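Local coordinates for 4-amino-4-deoxy-L-arabinose transferase or related glycosyltransferases of PMT family (Cupriavidus metallidurans, PDB 5EZM), which probably transfers 4-amino-4-deoxy-L-arabinose from a polyprenyl-phosphate carrier to lipid A, as a zinc-binding membrane glycosyltransferase of GT-C fold, at residues I65-F70 with R498-M503; N81-F86 with Q519-D524; P249-V254 with P259-F264. All coordinates share one frame; numbering follows the deposited sequence.

Interaction 1 of 3, residues I65-F70 with R498-M503; sequences ISREMF and RHPLMM
The side chain of R67 leaves helix 58-72 toward R498 with its CG trans to the main-chain nitrogen (chi1 -175°), and a bend about its CG-CD bond (chi3 72°) lays the guanidinium against the backbone that runs from R498 into P500. One face of this flat group rests on the peptide link between R498 and H499: NH2 lies 3.8 Å from R498 C, and NH1 lies 3.7 Å from H499 N. P500 approaches differently, at the rim and in the plane of the guanidinium, its CG 3.9 Å from NH1. The two arginine side chains cross obliquely and meet through their aliphatic parts, R67 CD to R498 CD at 4.0 Å. Their guanidinium planes are only 24° apart, yet the charged groups do not touch, the two NE atoms of R67 and R498 standing 6.0 Å from each other. Each has its own partner: R67 forms a salt bridge with E64 one turn earlier in its helix, while R498 bonds to the carbonyl of F495 and makes a cation-pi contact with its ring. R498 closes helix 493-497 in a Schellman motif, with positive phi, so the guanidinium of R67 sits beside a helix C-terminus, whose partial negative charge probably favours it. The contact thereby joins helix 58-72, which follows the first predicted transmembrane helix, to the C-terminal domain just ahead of edge strand 502-504. An alanine in place of R67 is likely to leave E64 without its ion-pair mate and open a gap over the R498-H499 peptide. H499 turns away from helix 58-72, and its ND1 donates to P500 O over 3.0 Å in a bent bond that joins the imidazole to the chain leading into the strand.

Interaction 2 of 3, residues N81-F86 with Q519-D524; sequences NALKYF and QRVVPD
L83 stands crosswise to V521, while it and R520 run antiparallel alongside one another. Both methyls of L83 close on the same branch of V521: CD1 lies 3.6 Å and CD2 3.7 Å from V521 CG2. That branch stands anti to the carbonyl carbon of V521, which directs it at the leucine. M503 of strand 502-504 touches both side chains and extends this apolar patch. Beside it, L83 CD2 is 4.1 Å from R520 CB, and the arginine then bends at chi3 (70°) to bring its guanidinium to A82. The methyl of A82 lies at the edge of that group, in its plane, with CB 3.7 Å from NH2. N81 and A82, both with positive phi, form the two-residue type I' turn of the small hairpin 79-80/83-84, so it is the hairpin's tip that meets the loop between helices 511-516 and 525-534. R520 NE comes within 3.1 Å of A82 O, a carbonyl that already accepts a bond from R79. NE also forms a long, weak ion pair with E517. The union of hairpin and C-terminal domain here therefore combines methyl packing with a cationic group set close to a carbonyl.

Interaction 3 of 3, residues P249-V254 with P259-F264; sequences PWFYLV and PEFPNF
W250 reaches F261 with the far corner of its indole, CH2 lying 3.4 Å from F261 CZ. The anti placement of its CG relative to the backbone N brings the indole over to the phenyl, the two side chains running crosswise; the six-membered ring and the phenyl are inclined at 87° with centroids 5.2 Å apart. Its NE1 is satisfied by the carbonyl of V76, which helps to fix the rotation of the indole. F251, next in line, takes W250 CZ3 over the centre of its own ring, 3.5 Å above the plane, and sends CD1 to F261 CE2 at 4.0 Å, where it lies at the edge of the F261 ring. These residues belong to the last turns of helix 236-257, kinked around P249 and predicted to span the membrane as far as V254; after a short reversal the chain enters helix 261-267, which leads to the zinc ligand H268. F251 also lines a pocket holding a bound octadecenyl dihydroxypropanoate lipid. One turn on from W250, V254 makes the face contact: chi1 of 77° sets CG1 between the backbone N and the carbonyl carbon, and this methyl sits over the phenyl in a CH-pi interaction, 3.5 Å from the centroid of the F261 ring and 10° off its normal. V254 O takes a bond from N258 in the connection, while F86 meets the F261 ring edge-to-face.

Interactions 1 and 2, their centres 11 Å apart, both join the region after the first transmembrane helix to the C-terminal domain, around edge strand 502-504 of its mixed sheet. Along the chain 65-70 and 81-86 come first, and 498-503 and 519-524 pair back in the same order, with interaction 3 between. Interactions 1 and 2 touch through the E68 carboxylate, which probably bonds to the backbone N of N81 and A82. Interaction 3, local in sequence, lies about 19 Å from interaction 2 and 21 Å from interaction 1; the K84-E260 salt bridge connects it to interaction 2. Segment 81-86 ends right before zinc ligand E87 and helix 261-267 leads to H268, whereas interaction 1 stands farther off.

Interaction 1 of 3, residues I65-F70 with R498-M503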
# COMPACT_ATOMS: atom_id res chain seq x y z
N ILE A 65 -2.75 -3.46 14.32
CA ILE A 65 -3.69 -2.43 14.76
C ILE A 65 -5.12 -2.87 14.49
O ILE A 65 -5.99 -2.82 15.36
CB ILE A 65 -3.37 -1.09 14.08
CG1 ILE A 65 -2.07 -0.51 14.63
CG2 ILE A 65 -4.52 -0.11 14.28
CD1 ILE A 65 -1.59 0.73 13.90
N SER A 66 -5.37 -3.35 13.27
CA SER A 66 -6.71 -3.82 12.93
C SER A 66 -7.10 -5.01 13.79
O SER A 66 -8.27 -5.14 14.19
CB SER A 66 -6.78 -4.17 11.45
OG SER A 66 -6.64 -3.00 10.67
N ARG A 67 -6.15 -5.90 14.10
CA ARG A 67 -6.46 -7.01 14.99
C ARG A 67 -6.92 -6.51 16.36
O ARG A 67 -7.93 -6.98 16.90
CB ARG A 67 -5.26 -7.94 15.14
CG ARG A 67 -5.57 -9.19 15.96
CD ARG A 67 -4.31 -9.93 16.39
NE ARG A 67 -3.57 -9.21 17.42
CZ ARG A 67 -3.84 -9.28 18.72
NH1 ARG A 67 -3.11 -8.59 19.59
NH2 ARG A 67 -4.85 -10.03 19.14
N GLU A 68 -6.19 -5.55 16.93
CA GLU A 68 -6.52 -5.06 18.26
C GLU A 68 -7.86 -4.35 18.26
O GLU A 68 -8.65 -4.50 19.20
CB GLU A 68 -5.42 -4.14 18.77
CG GLU A 68 -4.13 -4.88 19.12
CD GLU A 68 -3.01 -3.95 19.52
OE1 GLU A 68 -3.27 -2.97 20.26
OE2 GLU A 68 -1.87 -4.19 19.09
N MET A 69 -8.14 -3.57 17.22
CA MET A 69 -9.46 -2.96 17.09
C MET A 69 -10.54 -4.03 17.01
O MET A 69 -11.59 -3.91 17.66
CB MET A 69 -9.49 -2.06 15.85
CG MET A 69 -10.78 -1.29 15.66
SD MET A 69 -10.70 -0.19 14.23
CE MET A 69 -9.37 0.92 14.70
N PHE A 70 -10.28 -5.09 16.26
CA PHE A 70 -11.22 -6.20 16.11
C PHE A 70 -11.49 -6.88 17.45
O PHE A 70 -12.63 -7.24 17.76
CB PHE A 70 -10.66 -7.19 15.09
CG PHE A 70 -11.44 -8.46 14.96
CD1 PHE A 70 -12.79 -8.44 14.64
CD2 PHE A 70 -10.81 -9.68 15.09
CE1 PHE A 70 -13.50 -9.62 14.49
CE2 PHE A 70 -11.51 -10.86 14.95
CZ PHE A 70 -12.86 -10.83 14.65
N ARG A 498 -0.86 -13.29 18.26
CA ARG A 498 -2.12 -12.76 18.78
C ARG A 498 -1.92 -12.22 20.19
O ARG A 498 -2.69 -12.50 21.11
CB ARG A 498 -3.23 -13.82 18.74
CG ARG A 498 -3.27 -14.68 17.48
CD ARG A 498 -3.76 -13.90 16.28
NE ARG A 498 -4.19 -14.77 15.19
CZ ARG A 498 -3.47 -15.03 14.10
NH1 ARG A 498 -2.27 -14.49 13.95
NH2 ARG A 498 -3.96 -15.83 13.15
N HIS A 499 -0.85 -11.45 20.37
CA HIS A 499 -0.41 -11.01 21.69
C HIS A 499 0.38 -9.71 21.59
O HIS A 499 1.40 -9.66 20.90
CB HIS A 499 0.42 -12.11 22.34
CG HIS A 499 0.67 -11.89 23.80
ND1 HIS A 499 1.49 -10.89 24.28
CD2 HIS A 499 0.23 -12.57 24.89
CE1 HIS A 499 1.52 -10.95 25.60
NE2 HIS A 499 0.77 -11.96 26.00
N PRO A 500 -0.05 -8.65 22.27
CA PRO A 500 0.62 -7.36 22.13
C PRO A 500 1.94 -7.32 22.89
O PRO A 500 2.16 -8.04 23.86
CB PRO A 500 -0.38 -6.36 22.74
CG PRO A 500 -1.66 -7.13 22.91
CD PRO A 500 -1.26 -8.55 23.10
N LEU A 501 2.82 -6.43 22.43
CA LEU A 501 4.08 -6.17 23.11
C LEU A 501 3.88 -5.16 24.23
O LEU A 501 3.11 -4.21 24.09
CB LEU A 501 5.12 -5.64 22.13
CG LEU A 501 5.72 -6.57 21.08
CD1 LEU A 501 6.67 -5.79 20.20
CD2 LEU A 501 6.44 -7.73 21.75
N MET A 502 4.58 -5.36 25.34
CA MET A 502 4.71 -4.34 26.37
C MET A 502 6.02 -3.61 26.13
O MET A 502 7.10 -4.16 26.42
CB MET A 502 4.64 -4.93 27.77
CG MET A 502 4.85 -3.88 28.85
SD MET A 502 4.31 -4.43 30.47
CE MET A 502 2.58 -4.76 30.14
N MET A 503 5.94 -2.39 25.61
CA MET A 503 7.13 -1.68 25.16
C MET A 503 8.04 -1.35 26.34
O MET A 503 7.58 -0.88 27.39
CB MET A 503 6.73 -0.41 24.42
CG MET A 503 6.06 -0.68 23.08
SD MET A 503 7.05 -1.76 22.03
CE MET A 503 8.51 -0.77 21.78

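Interaction 2 of 3, residues N81-F86 with Q519-D524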
# COMPACT_ATOMS: atom_id res chain seq x y z
N ASN A 81 -0.27 -2.21 19.81
CA ASN A 81 0.30 -2.89 20.97
C ASN A 81 -0.21 -2.25 22.26
O ASN A 81 0.56 -1.89 23.16
CB ASN A 81 1.83 -2.91 20.90
CG ASN A 81 2.34 -3.69 19.70
OD1 ASN A 81 2.46 -4.91 19.75
ND2 ASN A 81 2.63 -2.98 18.61
N ALA A 82 -1.53 -2.10 22.34
CA ALA A 82 -2.24 -1.61 23.51
C ALA A 82 -1.98 -0.13 23.76
O ALA A 82 -2.51 0.44 24.72
CB ALA A 82 -1.88 -2.44 24.75
N LEU A 83 -1.18 0.50 22.91
CA LEU A 83 -0.81 1.90 23.09
C LEU A 83 -1.46 2.77 22.02
O LEU A 83 -1.60 2.36 20.86
CB LEU A 83 0.71 2.08 23.04
CG LEU A 83 1.50 1.32 24.10
CD1 LEU A 83 2.98 1.52 23.84
CD2 LEU A 83 1.12 1.80 25.49
N LYS A 84 -1.84 3.98 22.42
CA LYS A 84 -2.48 4.92 21.50
C LYS A 84 -1.58 5.18 20.30
O LYS A 84 -0.39 5.46 20.45
CB LYS A 84 -2.80 6.23 22.22
CG LYS A 84 -3.85 6.12 23.30
CD LYS A 84 -4.13 7.47 23.92
CE LYS A 84 -5.26 7.39 24.93
NZ LYS A 84 -5.69 8.74 25.40
N TYR A 85 -2.17 5.09 19.11
CA TYR A 85 -1.47 5.32 17.85
C TYR A 85 -2.28 6.37 17.09
O TYR A 85 -3.30 6.05 16.49
CB TYR A 85 -1.32 4.03 17.05
CG TYR A 85 -0.43 4.14 15.83
CD1 TYR A 85 0.94 4.26 15.96
CD2 TYR A 85 -0.97 4.11 14.55
CE1 TYR A 85 1.76 4.36 14.85
CE2 TYR A 85 -0.16 4.20 13.44
CZ TYR A 85 1.21 4.33 13.59
OH TYR A 85 2.02 4.42 12.48
N PHE A 86 -1.82 7.62 17.13
CA PHE A 86 -2.52 8.74 16.51
C PHE A 86 -1.78 9.27 15.29
O PHE A 86 -1.90 10.46 14.96
CB PHE A 86 -2.74 9.86 17.52
CG PHE A 86 -3.67 9.49 18.65
CD1 PHE A 86 -4.59 8.46 18.50
CD2 PHE A 86 -3.62 10.17 19.85
CE1 PHE A 86 -5.45 8.12 19.53
CE2 PHE A 86 -4.48 9.84 20.89
CZ PHE A 86 -5.40 8.81 20.73
N GLN A 519 1.39 3.73 32.63
CA GLN A 519 1.13 2.52 33.41
C GLN A 519 1.04 1.27 32.56
O GLN A 519 0.80 0.18 33.10
CB GLN A 519 -0.16 2.69 34.22
CG GLN A 519 -0.07 3.73 35.33
CD GLN A 519 -1.30 3.77 36.21
OE1 GLN A 519 -2.30 3.10 35.93
NE2 GLN A 519 -1.24 4.55 37.28
N ARG A 520 1.23 1.39 31.24
CA ARG A 520 1.17 0.26 30.33
C ARG A 520 2.52 -0.05 29.70
O ARG A 520 2.60 -0.86 28.77
CB ARG A 520 0.14 0.52 29.23
CG ARG A 520 -1.15 1.15 29.73
CD ARG A 520 -2.03 1.60 28.57
NE ARG A 520 -2.58 0.47 27.82
CZ ARG A 520 -3.85 0.07 27.92
NH1 ARG A 520 -4.69 0.71 28.72
NH2 ARG A 520 -4.27 -0.96 27.21
N VAL A 521 3.59 0.56 30.20
CA VAL A 521 4.89 0.53 29.53
C VAL A 521 5.99 0.63 30.59
O VAL A 521 5.83 1.31 31.61
CB VAL A 521 4.98 1.67 28.49
CG1 VAL A 521 6.40 2.15 28.30
CG2 VAL A 521 4.39 1.21 27.16
N VAL A 522 7.09 -0.07 30.36
CA VAL A 522 8.29 0.06 31.17
C VAL A 522 9.10 1.22 30.61
O VAL A 522 9.47 1.19 29.42
CB VAL A 522 9.12 -1.23 31.19
CG1 VAL A 522 10.17 -1.18 32.28
CG2 VAL A 522 8.21 -2.44 31.36
N PRO A 523 9.40 2.26 31.40
CA PRO A 523 10.04 3.45 30.82
C PRO A 523 11.43 3.20 30.28
O PRO A 523 11.76 3.66 29.18
CB PRO A 523 10.06 4.44 32.00
CG PRO A 523 9.12 3.89 33.01
CD PRO A 523 9.15 2.41 32.84
N ASP A 524 12.27 2.48 31.03
CA ASP A 524 13.65 2.25 30.65
C ASP A 524 14.03 0.82 30.96
O ASP A 524 13.37 0.14 31.75
CB ASP A 524 14.59 3.23 31.36
CG ASP A 524 14.42 3.20 32.87
OD1 ASP A 524 13.32 2.83 33.33
OD2 ASP A 524 15.38 3.56 33.59

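Interaction 3 of 3, residues P249-V254 with P259-F264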
# COMPACT_ATOMS: atom_id res chain seq x y z
N PRO A 249 -17.45 13.24 12.42
CA PRO A 249 -17.80 12.43 13.61
C PRO A 249 -16.64 11.71 14.27
O PRO A 249 -16.51 11.76 15.50
CB PRO A 249 -18.85 11.46 13.05
CG PRO A 249 -19.51 12.21 11.98
CD PRO A 249 -18.41 13.00 11.32
N TRP A 250 -15.78 11.03 13.51
CA TRP A 250 -14.67 10.33 14.15
C TRP A 250 -13.69 11.31 14.77
O TRP A 250 -13.16 11.06 15.86
CB TRP A 250 -13.94 9.43 13.15
CG TRP A 250 -12.71 8.80 13.76
CD1 TRP A 250 -12.67 7.71 14.58
CD2 TRP A 250 -11.36 9.25 13.61
NE1 TRP A 250 -11.37 7.44 14.95
CE2 TRP A 250 -10.55 8.37 14.36
CE3 TRP A 250 -10.75 10.29 12.91
CZ2 TRP A 250 -9.16 8.51 14.43
CZ3 TRP A 250 -9.38 10.43 12.98
CH2 TRP A 250 -8.60 9.55 13.74
N PHE A 251 -13.42 12.43 14.10
CA PHE A 251 -12.47 13.40 14.65
C PHE A 251 -12.99 14.00 15.95
O PHE A 251 -12.24 14.17 16.92
CB PHE A 251 -12.16 14.48 13.62
CG PHE A 251 -11.20 14.03 12.55
CD1 PHE A 251 -9.84 14.27 12.67
CD2 PHE A 251 -11.65 13.34 11.44
CE1 PHE A 251 -8.95 13.84 11.70
CE2 PHE A 251 -10.76 12.91 10.46
CZ PHE A 251 -9.42 13.16 10.59
N TYR A 252 -14.29 14.32 15.99
CA TYR A 252 -14.88 14.81 17.23
C TYR A 252 -14.82 13.75 18.32
O TYR A 252 -14.47 14.05 19.46
CB TYR A 252 -16.33 15.24 16.99
CG TYR A 252 -17.04 15.69 18.25
CD1 TYR A 252 -16.88 16.98 18.73
CD2 TYR A 252 -17.86 14.82 18.95
CE1 TYR A 252 -17.52 17.39 19.88
CE2 TYR A 252 -18.51 15.22 20.10
CZ TYR A 252 -18.33 16.51 20.57
OH TYR A 252 -18.98 16.92 21.71
N LEU A 253 -15.15 12.50 17.99
CA LEU A 253 -15.17 11.45 19.00
C LEU A 253 -13.78 11.23 19.59
O LEU A 253 -13.61 11.22 20.81
CB LEU A 253 -15.73 10.16 18.41
CG LEU A 253 -17.24 10.16 18.15
CD1 LEU A 253 -17.65 8.92 17.39
CD2 LEU A 253 -18.00 10.27 19.46
N VAL A 254 -12.78 11.07 18.73
CA VAL A 254 -11.43 10.79 19.22
C VAL A 254 -10.84 12.02 19.90
O VAL A 254 -10.02 11.89 20.82
CB VAL A 254 -10.54 10.28 18.07
CG1 VAL A 254 -10.09 11.42 17.17
CG2 VAL A 254 -9.35 9.50 18.62
N PRO A 259 -8.25 14.24 24.56
CA PRO A 259 -7.98 15.67 24.28
C PRO A 259 -6.65 15.92 23.61
O PRO A 259 -6.51 16.94 22.91
CB PRO A 259 -8.03 16.30 25.68
CG PRO A 259 -8.91 15.40 26.47
CD PRO A 259 -8.63 14.01 25.97
N GLU A 260 -5.67 15.04 23.78
CA GLU A 260 -4.35 15.25 23.18
C GLU A 260 -4.30 14.88 21.71
O GLU A 260 -3.26 15.06 21.08
CB GLU A 260 -3.30 14.44 23.95
CG GLU A 260 -3.35 12.93 23.73
CD GLU A 260 -4.49 12.25 24.47
OE1 GLU A 260 -5.26 12.94 25.17
OE2 GLU A 260 -4.62 11.01 24.35
N PHE A 261 -5.41 14.38 21.13
CA PHE A 261 -5.36 13.91 19.75
C PHE A 261 -5.15 15.03 18.74
O PHE A 261 -4.22 14.92 17.92
CB PHE A 261 -6.61 13.09 19.42
CG PHE A 261 -6.74 12.75 17.96
CD1 PHE A 261 -6.21 11.57 17.46
CD2 PHE A 261 -7.38 13.62 17.08
CE1 PHE A 261 -6.32 11.26 16.11
CE2 PHE A 261 -7.49 13.31 15.73
CZ PHE A 261 -6.96 12.13 15.24
N PRO A 262 -5.96 16.10 18.71
CA PRO A 262 -5.84 17.05 17.59
C PRO A 262 -4.48 17.72 17.50
O PRO A 262 -3.93 17.84 16.40
CB PRO A 262 -6.97 18.06 17.86
CG PRO A 262 -7.27 17.93 19.30
CD PRO A 262 -7.03 16.50 19.65
N ASN A 263 -3.92 18.15 18.63
CA ASN A 263 -2.59 18.76 18.61
C ASN A 263 -1.55 17.80 18.04
O ASN A 263 -0.67 18.21 17.27
CB ASN A 263 -2.19 19.21 20.01
CG ASN A 263 -0.90 19.99 20.03
OD1 ASN A 263 -0.40 20.42 18.99
ND2 ASN A 263 -0.34 20.19 21.22
N PHE A 264 -1.64 16.52 18.40
CA PHE A 264 -0.72 15.54 17.85
C PHE A 264 -0.95 15.35 16.35
O PHE A 264 -0.08 15.66 15.53
CB PHE A 264 -0.87 14.20 18.58
CG PHE A 264 0.12 13.15 18.14
CD1 PHE A 264 1.36 13.06 18.74
CD2 PHE A 264 -0.20 12.27 17.12
CE1 PHE A 264 2.27 12.10 18.33
CE2 PHE A 264 0.70 11.31 16.70
CZ PHE A 264 1.94 11.23 17.31